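Side-chain contacts in BluB-like flavoprotein (Clostridium difficile 630, PDB 3EO8), which binds flavin mononucleotide in pockets built from both subunits of a dimer and probably acts as an oxidoreductase of the nitroreductase family: residues 2-5 and 6-10; 49-53 and 54-58; 140-143 and 144-148; 207-211 and 212-216. One frame throughout, in Å; residues are numbered along the deposited sequence.

Contact 1: 2-5 and 6-10; sequences MELQ and DTIFK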
loop_
_atom_site.group_PDB
_atom_site.type_symbol
_atom_site.label_atom_id
_atom_site.label_comp_id
_atom_site.label_asym_id
_atom_site.label_seq_id
_atom_site.Cartn_x
_atom_site.Cartn_y
_atom_site.Cartn_z
HETATM N N MSE A 2 -21.155 -10.509 -0.894
HETATM C CA MSE A 2 -20.342 -11.168 -1.900
HETATM C C MSE A 2 -19.183 -11.858 -1.208
HETATM O O MSE A 2 -18.626 -11.324 -0.247
HETATM C CB MSE A 2 -19.823 -10.143 -2.902
HETATM C CG MSE A 2 -19.288 -10.720 -4.173
HETATM SE SE MSE A 2 -18.931 -9.320 -5.487
HETATM C CE MSE A 2 -20.695 -8.793 -5.692
ATOM N N GLU A 3 -18.847 -13.053 -1.678
ATOM C CA GLU A 3 -17.736 -13.814 -1.110
ATOM C C GLU A 3 -16.428 -13.145 -1.532
ATOM O O GLU A 3 -16.365 -12.525 -2.605
ATOM C CB GLU A 3 -17.815 -15.258 -1.582
ATOM C CG GLU A 3 -16.667 -16.176 -1.127
ATOM C CD GLU A 3 -15.510 -16.245 -2.129
ATOM O OE1 GLU A 3 -15.713 -15.956 -3.330
ATOM O OE2 GLU A 3 -14.392 -16.610 -1.720
ATOM N N LEU A 4 -15.405 -13.265 -0.677
ATOM C CA LEU A 4 -14.164 -12.525 -0.836
ATOM C C LEU A 4 -13.472 -12.740 -2.193
ATOM O O LEU A 4 -13.083 -11.785 -2.863
ATOM C CB LEU A 4 -13.193 -12.884 0.290
ATOM C CG LEU A 4 -11.799 -12.239 0.209
ATOM C CD1 LEU A 4 -11.890 -10.727 0.405
ATOM C CD2 LEU A 4 -10.840 -12.874 1.199
ATOM N N GLN A 5 -13.243 -14.000 -2.551
ATOM C CA GLN A 5 -12.526 -14.307 -3.787
ATOM C C GLN A 5 -13.317 -13.796 -4.963
ATOM O O GLN A 5 -12.758 -13.319 -5.937
ATOM C CB GLN A 5 -12.274 -15.812 -3.961
ATOM C CG GLN A 5 -11.369 -16.445 -2.926
ATOM C CD GLN A 5 -10.062 -15.656 -2.714
ATOM O OE1 GLN A 5 -9.287 -15.451 -3.640
ATOM N NE2 GLN A 5 -9.840 -15.209 -1.503
ATOM N N ASP A 6 -14.641 -13.887 -4.890
ATOM C CA ASP A 6 -15.463 -13.378 -5.980
ATOM C C ASP A 6 -15.213 -11.888 -6.166
ATOM O O ASP A 6 -15.089 -11.405 -7.304
ATOM C CB ASP A 6 -16.956 -13.657 -5.733
ATOM C CG ASP A 6 -17.333 -15.104 -5.994
ATOM O OD1 ASP A 6 -16.512 -15.858 -6.578
ATOM O OD2 ASP A 6 -18.479 -15.498 -5.635
ATOM N N THR A 7 -15.113 -11.156 -5.059
ATOM C CA THR A 7 -14.825 -9.711 -5.135
ATOM C C THR A 7 -13.415 -9.464 -5.653
ATOM O O THR A 7 -13.207 -8.576 -6.463
ATOM C CB THR A 7 -14.982 -8.915 -3.786
ATOM O OG1 THR A 7 -13.950 -9.270 -2.839
ATOM C CG2 THR A 7 -16.354 -9.141 -3.169
ATOM N N ILE A 8 -12.452 -10.240 -5.162
ATOM C CA ILE A 8 -11.054 -10.055 -5.551
ATOM C C ILE A 8 -10.863 -10.275 -7.057
ATOM O O ILE A 8 -10.120 -9.524 -7.689
ATOM C CB ILE A 8 -10.111 -10.947 -4.716
ATOM C CG1 ILE A 8 -9.893 -10.279 -3.348
ATOM C CG2 ILE A 8 -8.748 -11.204 -5.454
ATOM C CD1 ILE A 8 -8.999 -11.069 -2.399
ATOM N N PHE A 9 -11.572 -11.250 -7.621
ATOM C CA PHE A 9 -11.350 -11.593 -9.035
ATOM C C PHE A 9 -12.291 -10.845 -9.974
ATOM O O PHE A 9 -12.099 -10.842 -11.183
ATOM C CB PHE A 9 -11.330 -13.107 -9.234
ATOM C CG PHE A 9 -10.061 -13.733 -8.711
ATOM C CD1 PHE A 9 -8.864 -13.578 -9.407
ATOM C CD2 PHE A 9 -10.032 -14.353 -7.474
ATOM C CE1 PHE A 9 -7.679 -14.087 -8.888
ATOM C CE2 PHE A 9 -8.853 -14.853 -6.960
ATOM C CZ PHE A 9 -7.681 -14.709 -7.659
ATOM N N LYS A 10 -13.284 -10.177 -9.401
ATOM C CA LYS A 10 -14.130 -9.241 -10.144
ATOM C C LYS A 10 -13.483 -7.867 -10.276
ATOM O O LYS A 10 -13.844 -7.097 -11.173
ATOM C CB LYS A 10 -15.486 -9.114 -9.457
ATOM C CG LYS A 10 -16.583 -8.438 -10.272
ATOM C CD LYS A 10 -17.931 -8.605 -9.564
ATOM C CE LYS A 10 -19.084 -8.223 -10.444
ATOM N NZ LYS A 10 -20.342 -8.179 -9.642
HETATM O O HOH W 1 -20.182 -14.188 -3.919
#
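Met2, a selenomethionine, lies obliquely across the methyl of Thr7, with SE 3.5 Å from Thr7 CG2. Its CG is anti to the backbone N (chi1 -164°) and the chain bends only at the last torsion, which carries CE on to the end of Lys10, 4.0 Å from NZ. In one of two deposited conformers, and so less certainly, Thr7 OG1 turns back to Leu4 O at 2.7 Å. That oxygen also accepts from Ile8 N, so in this conformer two donors share it.

Glu3 occupies the N-cap. A bend at chi2 folds its carboxylate over the first turn, where OE1 accepts from Asp6 N at 2.8 Å, the donor standing 44° out of the carboxylate plane. The same OE1 is 3.3 Å from Asp6 OD1, with the two carboxylates almost perpendicular; this closeness could raise one pKa, with Glu155 of the second subunit adding a further like charge, though the helix-start amides may partly offset it. A water accepts from Glu3 N and donates to Asp6 OD2, bridging the pair where a capping box would have a direct bond.

On another flank Gln5 and Phe9 run side by side, with Gln5 OE1 3.4 Å from Phe9 CE2. The Gln5 amide nitrogen is held by Glu155 and Ser152 of the second subunit. Leu4 CG meets Ile8 CD1 at 4.0 Å. This is a side-chain N-cap on the short helix 4-10, set at the dimer interface of a nitroreductase-family flavoprotein.

Contact 2: 49-53 and 54-58; sequences VVIKR and RDLME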
loop_
_atom_site.group_PDB
_atom_site.type_symbol
_atom_site.label_atom_id
_atom_site.label_comp_id
_atom_site.label_asym_id
_atom_site.label_seq_id
_atom_site.Cartn_x
_atom_site.Cartn_y
_atom_site.Cartn_z
ATOM N N VAL A 49 -12.025 12.226 1.335
ATOM C CA VAL A 49 -12.847 13.377 0.993
ATOM C C VAL A 49 -13.732 13.019 -0.173
ATOM O O VAL A 49 -13.254 12.766 -1.263
ATOM C CB VAL A 49 -11.979 14.608 0.649
ATOM C CG1 VAL A 49 -12.851 15.823 0.306
ATOM C CG2 VAL A 49 -11.055 14.922 1.809
ATOM N N VAL A 50 -15.040 12.960 0.067
ATOM C CA VAL A 50 -15.968 12.478 -0.937
ATOM C C VAL A 50 -16.643 13.623 -1.694
ATOM O O VAL A 50 -17.323 14.466 -1.092
ATOM C CB VAL A 50 -17.053 11.643 -0.260
ATOM C CG1 VAL A 50 -18.030 11.127 -1.311
ATOM C CG2 VAL A 50 -16.419 10.473 0.482
ATOM N N ILE A 51 -16.460 13.662 -3.012
ATOM C CA ILE A 51 -16.967 14.753 -3.816
ATOM C C ILE A 51 -17.932 14.267 -4.861
ATOM O O ILE A 51 -17.617 13.368 -5.627
ATOM C CB ILE A 51 -15.809 15.490 -4.534
ATOM C CG1 ILE A 51 -14.857 16.081 -3.524
ATOM C CG2 ILE A 51 -16.339 16.622 -5.428
ATOM C CD1 ILE A 51 -13.494 16.418 -4.110
ATOM N N LYS A 52 -19.117 14.888 -4.887
ATOM C CA LYS A 52 -20.083 14.721 -5.959
ATOM C C LYS A 52 -20.337 16.035 -6.709
ATOM O O LYS A 52 -21.009 16.035 -7.752
ATOM C CB LYS A 52 -21.403 14.162 -5.402
ATOM C CG LYS A 52 -21.347 12.691 -4.990
ATOM C CD LYS A 52 -22.649 12.264 -4.307
ATOM C CE LYS A 52 -22.606 10.852 -3.771
ATOM N NZ LYS A 52 -23.953 10.506 -3.230
ATOM N N ARG A 53 -19.779 17.132 -6.206
ATOM C CA ARG A 53 -20.049 18.447 -6.794
ATOM C C ARG A 53 -19.316 18.568 -8.128
ATOM O O ARG A 53 -18.100 18.562 -8.184
ATOM C CB ARG A 53 -19.632 19.566 -5.826
ATOM C CG ARG A 53 -20.248 20.912 -6.150
ATOM C CD ARG A 53 -19.502 22.065 -5.482
ATOM N NE ARG A 53 -19.614 22.049 -4.028
ATOM C CZ ARG A 53 -18.738 22.589 -3.184
ATOM N NH1 ARG A 53 -17.623 23.167 -3.621
ATOM N NH2 ARG A 53 -18.961 22.524 -1.886
ATOM N N ARG A 54 -20.079 18.674 -9.221
ATOM C CA ARG A 54 -19.480 18.631 -10.573
ATOM C C ARG A 54 -18.481 19.741 -10.780
ATOM O O ARG A 54 -17.414 19.511 -11.351
ATOM C CB ARG A 54 -20.495 18.737 -11.710
ATOM C CG ARG A 54 -21.494 17.623 -11.838
ATOM C CD ARG A 54 -20.847 16.251 -12.017
ATOM N NE ARG A 54 -19.717 16.185 -12.933
ATOM C CZ ARG A 54 -19.080 15.044 -13.223
ATOM N NH1 ARG A 54 -19.494 13.888 -12.695
ATOM N NH2 ARG A 54 -18.017 15.060 -14.038
ATOM N N ASP A 55 -18.801 20.946 -10.315
ATOM C CA ASP A 55 -17.924 22.058 -10.632
ATOM C C ASP A 55 -16.580 21.919 -9.947
ATOM O O ASP A 55 -15.591 22.416 -10.460
ATOM C CB ASP A 55 -18.549 23.408 -10.302
ATOM C CG ASP A 55 -18.514 23.702 -8.839
ATOM O OD1 ASP A 55 -19.355 23.122 -8.122
ATOM O OD2 ASP A 55 -17.615 24.478 -8.412
ATOM N N LEU A 56 -16.547 21.315 -8.758
ATOM C CA LEU A 56 -15.277 21.071 -8.069
ATOM C C LEU A 56 -14.460 20.012 -8.818
ATOM O O LEU A 56 -13.257 20.141 -8.995
ATOM C CB LEU A 56 -15.553 20.655 -6.617
ATOM C CG LEU A 56 -14.389 20.309 -5.711
ATOM C CD1 LEU A 56 -13.300 21.383 -5.734
ATOM C CD2 LEU A 56 -14.935 20.107 -4.299
HETATM N N MSE A 57 -15.126 18.961 -9.281
HETATM C CA MSE A 57 -14.457 17.938 -10.111
HETATM C C MSE A 57 -13.843 18.574 -11.354
HETATM O O MSE A 57 -12.738 18.215 -11.768
HETATM C CB MSE A 57 -15.461 16.832 -10.508
HETATM C CG MSE A 57 -15.833 15.955 -9.346
HETATM SE SE MSE A 57 -17.378 14.804 -9.675
HETATM C CE MSE A 57 -16.460 13.545 -10.787
ATOM N N GLU A 58 -14.526 19.548 -11.942
ATOM C CA GLU A 58 -14.004 20.182 -13.150
ATOM C C GLU A 58 -12.863 21.115 -12.795
ATOM O O GLU A 58 -11.896 21.257 -13.555
ATOM C CB GLU A 58 -15.092 20.987 -13.860
ATOM C CG GLU A 58 -16.247 20.127 -14.363
ATOM C CD GLU A 58 -15.920 19.350 -15.624
ATOM O OE1 GLU A 58 -14.834 19.598 -16.214
ATOM O OE2 GLU A 58 -16.759 18.498 -16.027
#
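The guanidinium of Arg53 and the carboxylate of Asp55 lie nearly parallel, their planes 11° apart, with Asp55 OD1 at the guanidinium edge. They form no salt bridge, since Arg53 NE and Asp55 OD1 are 4.2 Å apart. OD1 instead faces the Arg53 methylenes, but its spacing to CD is implausibly short and Arg53 has two deposited conformers, so that detail is doubtful. Leu56 CD2 approaches the same guanidinium obliquely, 4.1 Å from Arg53 NH1. The Arg54 guanidinium carries the selenium of Met57 over one face, 3.8 Å above the plane and offset toward the rim.

Apart from these, Ile51 at the end of strand 47-51 packs on the first turn of helix 54-75. Its CG2 meets Leu56 CD2 at 3.9 Å, the side chains crossing at about a right angle, and Met57 CG at 4.0 Å, reached because that CG lies beside its own backbone N (chi1 -72°). Arg53 is the N-cap residue, and its carbonyl O accepts from Met57 N at 3.2 Å (N-H...O 169°) and weakly from Leu56 N.

Arg53 is satisfied by Glu180 O and by Lys219 O of the second subunit, and Arg54 by Leu98 O and Ala100 O. The strand-to-helix turn is therefore held by backbone bonds and apolar packing, while its arginines bond to surrounding parts of the dimer and Asp55 pairs with Lys59 one turn on.

Contact 3: 140-143 and 144-148; sequences QSLG and AAIEN. With FMN (flavin mononucleotide), chain K.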
loop_
_atom_site.group_PDB
_atom_site.type_symbol
_atom_site.label_atom_id
_atom_site.label_comp_id
_atom_site.label_asym_id
_atom_site.label_seq_id
_atom_site.Cartn_x
_atom_site.Cartn_y
_atom_site.Cartn_z
ATOM N N GLN A 140 2.338 1.452 2.199
ATOM C CA GLN A 140 1.783 0.121 2.233
ATOM C C GLN A 140 0.467 0.130 3.006
ATOM O O GLN A 140 -0.512 -0.506 2.610
ATOM C CB GLN A 140 2.748 -0.862 2.882
ATOM C CG GLN A 140 4.029 -1.138 2.137
ATOM C CD GLN A 140 4.791 -2.302 2.736
ATOM O OE1 GLN A 140 4.211 -3.307 3.057
ATOM N NE2 GLN A 140 6.097 -2.154 2.886
ATOM N N SER A 141 0.446 0.846 4.133
ATOM C CA SER A 141 -0.752 0.972 4.961
ATOM C C SER A 141 -1.883 1.634 4.171
ATOM O O SER A 141 -3.034 1.157 4.177
ATOM C CB SER A 141 -0.465 1.785 6.230
ATOM O OG SER A 141 0.597 1.207 7.013
ATOM N N LEU A 142 -1.580 2.737 3.499
ATOM C CA LEU A 142 -2.605 3.414 2.681
ATOM C C LEU A 142 -3.201 2.485 1.617
ATOM O O LEU A 142 -4.438 2.421 1.420
ATOM C CB LEU A 142 -2.019 4.660 2.014
ATOM C CG LEU A 142 -3.040 5.521 1.268
ATOM C CD1 LEU A 142 -4.087 6.079 2.268
ATOM C CD2 LEU A 142 -2.376 6.660 0.515
ATOM N N GLY A 143 -2.329 1.716 0.958
ATOM C CA GLY A 143 -2.783 0.737 -0.032
ATOM C C GLY A 143 -3.715 -0.307 0.527
ATOM O O GLY A 143 -4.726 -0.689 -0.118
ATOM N N ALA A 144 -3.420 -0.772 1.736
ATOM C CA ALA A 144 -4.308 -1.713 2.417
ATOM C C ALA A 144 -5.702 -1.102 2.609
ATOM O O ALA A 144 -6.725 -1.740 2.314
ATOM C CB ALA A 144 -3.700 -2.155 3.748
ATOM N N ALA A 145 -5.765 0.152 3.072
ATOM C CA ALA A 145 -7.068 0.836 3.239
ATOM C C ALA A 145 -7.820 1.014 1.928
ATOM O O ALA A 145 -9.030 0.748 1.822
ATOM C CB ALA A 145 -6.864 2.198 3.937
ATOM N N ILE A 146 -7.104 1.472 0.913
ATOM C CA ILE A 146 -7.759 1.754 -0.389
ATOM C C ILE A 146 -8.185 0.448 -1.059
ATOM O O ILE A 146 -9.269 0.368 -1.683
ATOM C CB ILE A 146 -6.858 2.625 -1.306
ATOM C CG1 ILE A 146 -6.650 4.037 -0.734
ATOM C CG2 ILE A 146 -7.441 2.714 -2.704
ATOM C CD1 ILE A 146 -5.533 4.835 -1.431
ATOM N N GLU A 147 -7.445 -0.634 -0.831
ATOM C CA GLU A 147 -7.917 -1.949 -1.318
ATOM C C GLU A 147 -9.183 -2.424 -0.622
ATOM O O GLU A 147 -10.073 -2.896 -1.296
ATOM C CB GLU A 147 -6.789 -2.978 -1.302
ATOM C CG GLU A 147 -7.148 -4.339 -1.888
ATOM C CD GLU A 147 -7.324 -4.367 -3.413
ATOM O OE1 GLU A 147 -7.245 -3.306 -4.061
ATOM O OE2 GLU A 147 -7.554 -5.500 -3.952
ATOM N N ASN A 148 -9.298 -2.227 0.697
ATOM C CA ASN A 148 -10.517 -2.555 1.426
ATOM C C ASN A 148 -11.727 -1.763 0.894
ATOM O O ASN A 148 -12.823 -2.302 0.734
ATOM C CB ASN A 148 -10.320 -2.266 2.930
ATOM C CG ASN A 148 -9.642 -3.403 3.695
ATOM O OD1 ASN A 148 -9.054 -4.310 3.117
ATOM N ND2 ASN A 148 -9.714 -3.327 5.030
HETATM N N1 FMN K . 2.769 -5.364 13.630
HETATM C C2 FMN K . 3.842 -5.818 14.361
HETATM O O2 FMN K . 3.649 -6.402 15.434
HETATM N N3 FMN K . 5.132 -5.621 13.906
HETATM C C4 FMN K . 5.378 -4.957 12.721
HETATM O O4 FMN K . 6.535 -4.909 12.294
HETATM C C4A FMN K . 4.308 -4.462 11.984
HETATM N N5 FMN K . 4.476 -3.781 10.793
HETATM C C5A FMN K . 3.410 -3.343 10.047
HETATM C C6 FMN K . 3.600 -2.716 8.807
HETATM C C7 FMN K . 2.514 -2.255 8.070
HETATM C C7M FMN K . 2.773 -1.849 6.642
HETATM C C8 FMN K . 1.221 -2.515 8.508
HETATM C C8M FMN K . 0.043 -2.421 7.543
HETATM C C9 FMN K . 1.026 -3.153 9.744
HETATM C C9A FMN K . 2.104 -3.596 10.501
HETATM N N10 FMN K . 1.929 -4.204 11.722
HETATM C C10 FMN K . 3.005 -4.691 12.440
HETATM C "C1'" FMN K . 0.559 -4.385 12.316
HETATM C "C2'" FMN K . -0.004 -3.146 13.031
HETATM O "O2'" FMN K . 0.648 -2.933 14.313
HETATM C "C3'" FMN K . -1.529 -3.310 13.233
HETATM O "O3'" FMN K . -2.181 -3.407 11.981
HETATM C "C4'" FMN K . -2.177 -2.150 14.007
HETATM O "O4'" FMN K . -1.662 -1.994 15.304
HETATM C "C5'" FMN K . -3.668 -2.389 14.189
HETATM O "O5'" FMN K . -3.925 -3.601 14.851
HETATM P P FMN K . -4.839 -4.712 14.103
HETATM O O1P FMN K . -4.966 -5.919 15.004
HETATM O O2P FMN K . -4.129 -5.033 12.807
HETATM O O3P FMN K . -6.205 -4.143 13.841
#
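Glu147 N donates to Gly143 O at 2.8 Å, and Ile146 N to Leu142 O at 2.9 Å. Ala144 N to Gln140 O and Ala145 N to Ser141 O complete four consecutive i to i+4 bonds, with N-H...O angles all at or above 155°, the evidence for an undistorted alpha-helical turn.

Two polar side chains point off this turn: Ser141 OG, beside its own backbone N (chi1 -57°), is bonded to Pro137 O and to Gly40 N, while the extended Gln140 side chain sends NE2 to Arg135 O and accepts at OE1 from Trp162 NE1 of the second subunit.

The turn belongs to helix 137-155, a long helix, buried at this turn, that packs on the antiparallel sheet and lies at the dimer interface, as in other flavoproteins of the nitroreductase family. Its early residues form part of a flavin mononucleotide pocket: the methyl groups of the isoalloxazine meet Ser141 OG at 3.7 Å (C8M) and Gln140 CB at 3.9 Å (C7M). These are van der Waals contacts; the same flavin is hydrogen-bonded by residues of the second subunit, among them Arg15 and Lys208.

Away from the cofactor, Leu142 and Ile146 carry the side-chain packing. Leu142 CG is 3.7 Å from Ile146 CD1, which also approaches both Leu142 methyls. Ile146 CG1 sits beside its backbone N (chi1 -66°), a position that directs CD1 back along the helix to Leu142. Both side chains rest on Val106 of strand 102-108.

Contact 4: 207-211 and 212-216; sequences SKKPV and EEICT. With FMN (flavin mononucleotide), chain G.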
loop_
_atom_site.group_PDB
_atom_site.type_symbol
_atom_site.label_atom_id
_atom_site.label_comp_id
_atom_site.label_asym_id
_atom_site.label_seq_id
_atom_site.Cartn_x
_atom_site.Cartn_y
_atom_site.Cartn_z
ATOM N N SER A 207 -3.024 -8.349 -19.291
ATOM C CA SER A 207 -2.488 -9.646 -18.918
ATOM C C SER A 207 -1.678 -9.516 -17.627
ATOM O O SER A 207 -0.979 -8.492 -17.389
ATOM C CB SER A 207 -1.610 -10.259 -20.031
ATOM O OG SER A 207 -2.213 -10.156 -21.323
ATOM N N LYS A 208 -1.737 -10.561 -16.814
ATOM C CA LYS A 208 -1.022 -10.595 -15.572
ATOM C C LYS A 208 0.076 -11.650 -15.597
ATOM O O LYS A 208 0.031 -12.616 -16.365
ATOM C CB LYS A 208 -2.012 -10.874 -14.442
ATOM C CG LYS A 208 -3.137 -9.814 -14.269
ATOM C CD LYS A 208 -2.613 -8.399 -14.191
ATOM C CE LYS A 208 -3.758 -7.359 -14.192
ATOM N NZ LYS A 208 -4.647 -7.443 -12.993
ATOM N N LYS A 209 1.070 -11.460 -14.737
ATOM C CA LYS A 209 2.101 -12.459 -14.537
ATOM C C LYS A 209 1.470 -13.767 -14.069
ATOM O O LYS A 209 0.485 -13.744 -13.304
ATOM C CB LYS A 209 3.113 -11.990 -13.497
ATOM C CG LYS A 209 3.954 -10.778 -13.892
ATOM C CD LYS A 209 4.658 -10.156 -12.699
ATOM C CE LYS A 209 5.592 -9.001 -13.087
ATOM N NZ LYS A 209 6.341 -8.458 -11.931
ATOM N N PRO A 210 2.027 -14.906 -14.504
ATOM C CA PRO A 210 1.551 -16.174 -13.954
ATOM C C PRO A 210 1.986 -16.301 -12.515
ATOM O O PRO A 210 3.053 -15.800 -12.141
ATOM C CB PRO A 210 2.216 -17.224 -14.830
ATOM C CG PRO A 210 3.393 -16.570 -15.374
ATOM C CD PRO A 210 3.089 -15.115 -15.494
ATOM N N VAL A 211 1.152 -16.957 -11.719
ATOM C CA VAL A 211 1.383 -16.997 -10.265
ATOM C C VAL A 211 2.739 -17.660 -9.942
ATOM O O VAL A 211 3.428 -17.218 -9.028
ATOM C CB VAL A 211 0.188 -17.619 -9.505
ATOM C CG1 VAL A 211 0.101 -19.111 -9.737
ATOM C CG2 VAL A 211 0.264 -17.283 -8.000
ATOM N N GLU A 212 3.163 -18.650 -10.728
ATOM C CA GLU A 212 4.455 -19.299 -10.492
ATOM C C GLU A 212 5.595 -18.286 -10.500
ATOM O O GLU A 212 6.608 -18.479 -9.823
ATOM C CB GLU A 212 4.724 -20.405 -11.517
ATOM C CG GLU A 212 6.170 -20.927 -11.514
ATOM C CD GLU A 212 7.159 -20.002 -12.240
ATOM O OE1 GLU A 212 6.733 -19.246 -13.145
ATOM O OE2 GLU A 212 8.364 -20.024 -11.898
ATOM N N GLU A 213 5.438 -17.206 -11.257
ATOM C CA GLU A 213 6.463 -16.147 -11.387
ATOM C C GLU A 213 6.565 -15.241 -10.180
ATOM O O GLU A 213 7.602 -14.577 -9.977
ATOM C CB GLU A 213 6.193 -15.250 -12.607
ATOM C CG GLU A 213 6.998 -13.920 -12.622
ATOM C CD GLU A 213 6.893 -13.145 -13.930
ATOM O OE1 GLU A 213 6.220 -13.617 -14.860
ATOM O OE2 GLU A 213 7.505 -12.066 -14.029
ATOM N N ILE A 214 5.484 -15.154 -9.404
ATOM C CA ILE A 214 5.414 -14.180 -8.317
ATOM C C ILE A 214 5.582 -14.822 -6.964
ATOM O O ILE A 214 5.303 -14.197 -5.936
ATOM C CB ILE A 214 4.133 -13.282 -8.383
ATOM C CG1 ILE A 214 2.845 -14.078 -8.137
ATOM C CG2 ILE A 214 4.005 -12.600 -9.773
ATOM C CD1 ILE A 214 1.633 -13.203 -7.724
ATOM N N CYS A 215 6.024 -16.074 -6.943
ATOM C CA CYS A 215 6.313 -16.730 -5.666
ATOM C C CYS A 215 7.390 -17.783 -5.764
ATOM O O CYS A 215 7.718 -18.285 -6.851
ATOM C CB CYS A 215 5.058 -17.310 -5.021
ATOM S SG CYS A 215 4.211 -18.657 -5.887
ATOM N N THR A 216 7.932 -18.100 -4.595
ATOM C CA THR A 216 8.966 -19.111 -4.420
ATOM C C THR A 216 8.657 -19.838 -3.111
ATOM O O THR A 216 8.537 -19.180 -2.084
ATOM C CB THR A 216 10.386 -18.442 -4.323
ATOM O OG1 THR A 216 10.690 -17.751 -5.543
ATOM C CG2 THR A 216 11.461 -19.472 -4.076
HETATM N N1 FMN G . -5.039 3.597 -13.405
HETATM C C2 FMN G . -5.233 4.749 -14.129
HETATM O O2 FMN G . -5.898 4.768 -15.174
HETATM N N3 FMN G . -4.692 5.925 -13.686
HETATM C C4 FMN G . -3.910 6.001 -12.572
HETATM O O4 FMN G . -3.459 7.111 -12.208
HETATM C C4A FMN G . -3.709 4.842 -11.833
HETATM N N5 FMN G . -2.955 4.887 -10.675
HETATM C C5A FMN G . -2.783 3.750 -9.915
HETATM C C6 FMN G . -2.051 3.847 -8.745
HETATM C C7 FMN G . -1.875 2.721 -7.959
HETATM C C7M FMN G . -1.441 2.949 -6.549
HETATM C C8 FMN G . -2.462 1.509 -8.342
HETATM C C8M FMN G . -2.617 0.411 -7.326
HETATM C C9 FMN G . -3.200 1.430 -9.512
HETATM C C9A FMN G . -3.377 2.549 -10.309
HETATM N N10 FMN G . -4.085 2.498 -11.510
HETATM C C10 FMN G . -4.297 3.651 -12.237
HETATM C "C1'" FMN G . -4.665 1.213 -12.038
HETATM C "C2'" FMN G . -3.630 0.326 -12.730
HETATM O "O2'" FMN G . -3.318 0.843 -14.018
HETATM C "C3'" FMN G . -4.208 -1.076 -12.867
HETATM O "O3'" FMN G . -4.441 -1.598 -11.564
HETATM C "C4'" FMN G . -3.368 -2.058 -13.679
HETATM O "O4'" FMN G . -3.214 -1.621 -15.018
HETATM C "C5'" FMN G . -4.057 -3.428 -13.660
HETATM O "O5'" FMN G . -5.324 -3.313 -14.280
HETATM P P FMN G . -6.629 -3.875 -13.501
HETATM O O1P FMN G . -7.841 -3.662 -14.358
HETATM O O2P FMN G . -6.713 -3.049 -12.227
HETATM O O3P FMN G . -6.474 -5.338 -13.110
HETATM O O HOH W 2 8.064 -10.878 -11.566
#
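Val211, Glu213 and Lys209 carry most of this local turn. The Val211 carbonyl does more than its side chain: its O accepts from Ile214 N at 2.9 Å, with the donor well above the carbonyl plane, and Ile214 CG1 lies 3.3 Å from the same oxygen. Ile214 chi1 of 67° puts CG1 there, between the backbone N and carbonyl carbon. Val211 CG2 meets Ile214 CG1 at 4.1 Å, the two side chains crossing at about a right angle.

Glu213 N donates to Pro210 O at 2.9 Å, so two successive i to i+3 bonds define a 3-10 turn. In one of its two deposited conformers the extended Glu213 side chain runs back over Lys209 and Pro210, with OE1 3.5 Å from Pro210 CD. Lys209 crosses it at about a right angle. Lys209 NZ and Glu213 OE2 are 4.3 Å apart, beyond a salt bridge, and a water accepts from NZ and donates to OE2; these contacts are less certain, holding for that conformer alone. Lys209 CD also touches Ile214 CG2 at 3.9 Å.

Lys208 NZ bonds a phosphate oxygen of flavin mononucleotide, O3P, at 2.8 Å. The turn links this phosphate site, after strand 189-197, to strand 215-218, whose Cys215 and Thr216 pair in parallel with a strand of the second subunit. Val211 and Ile214 face Ile31 and Gly35 of that subunit.

In the fold
All four contacts reach the second subunit, but at different depths. Contact 3 is fully buried in the middle of the fold, whereas contact 4 is a surface turn and contacts 1 and 2 are partly buried. Contacts 1 and 3 lie on separate helices, their centres about 17 Å apart, and contact 1 packs on the later part of the helix that holds contact 3. Contacts 2 and 4 sit on opposite sides of the chain's centre, their centres about 38 Å apart. The chemistry differs with place in the fold: backbone bonds and aliphatic packing in contact 3, carboxylates and bridging waters in contacts 1 and 4, and outward-bonded arginines in contact 2. Contacts 3 and 4 touch different flavins.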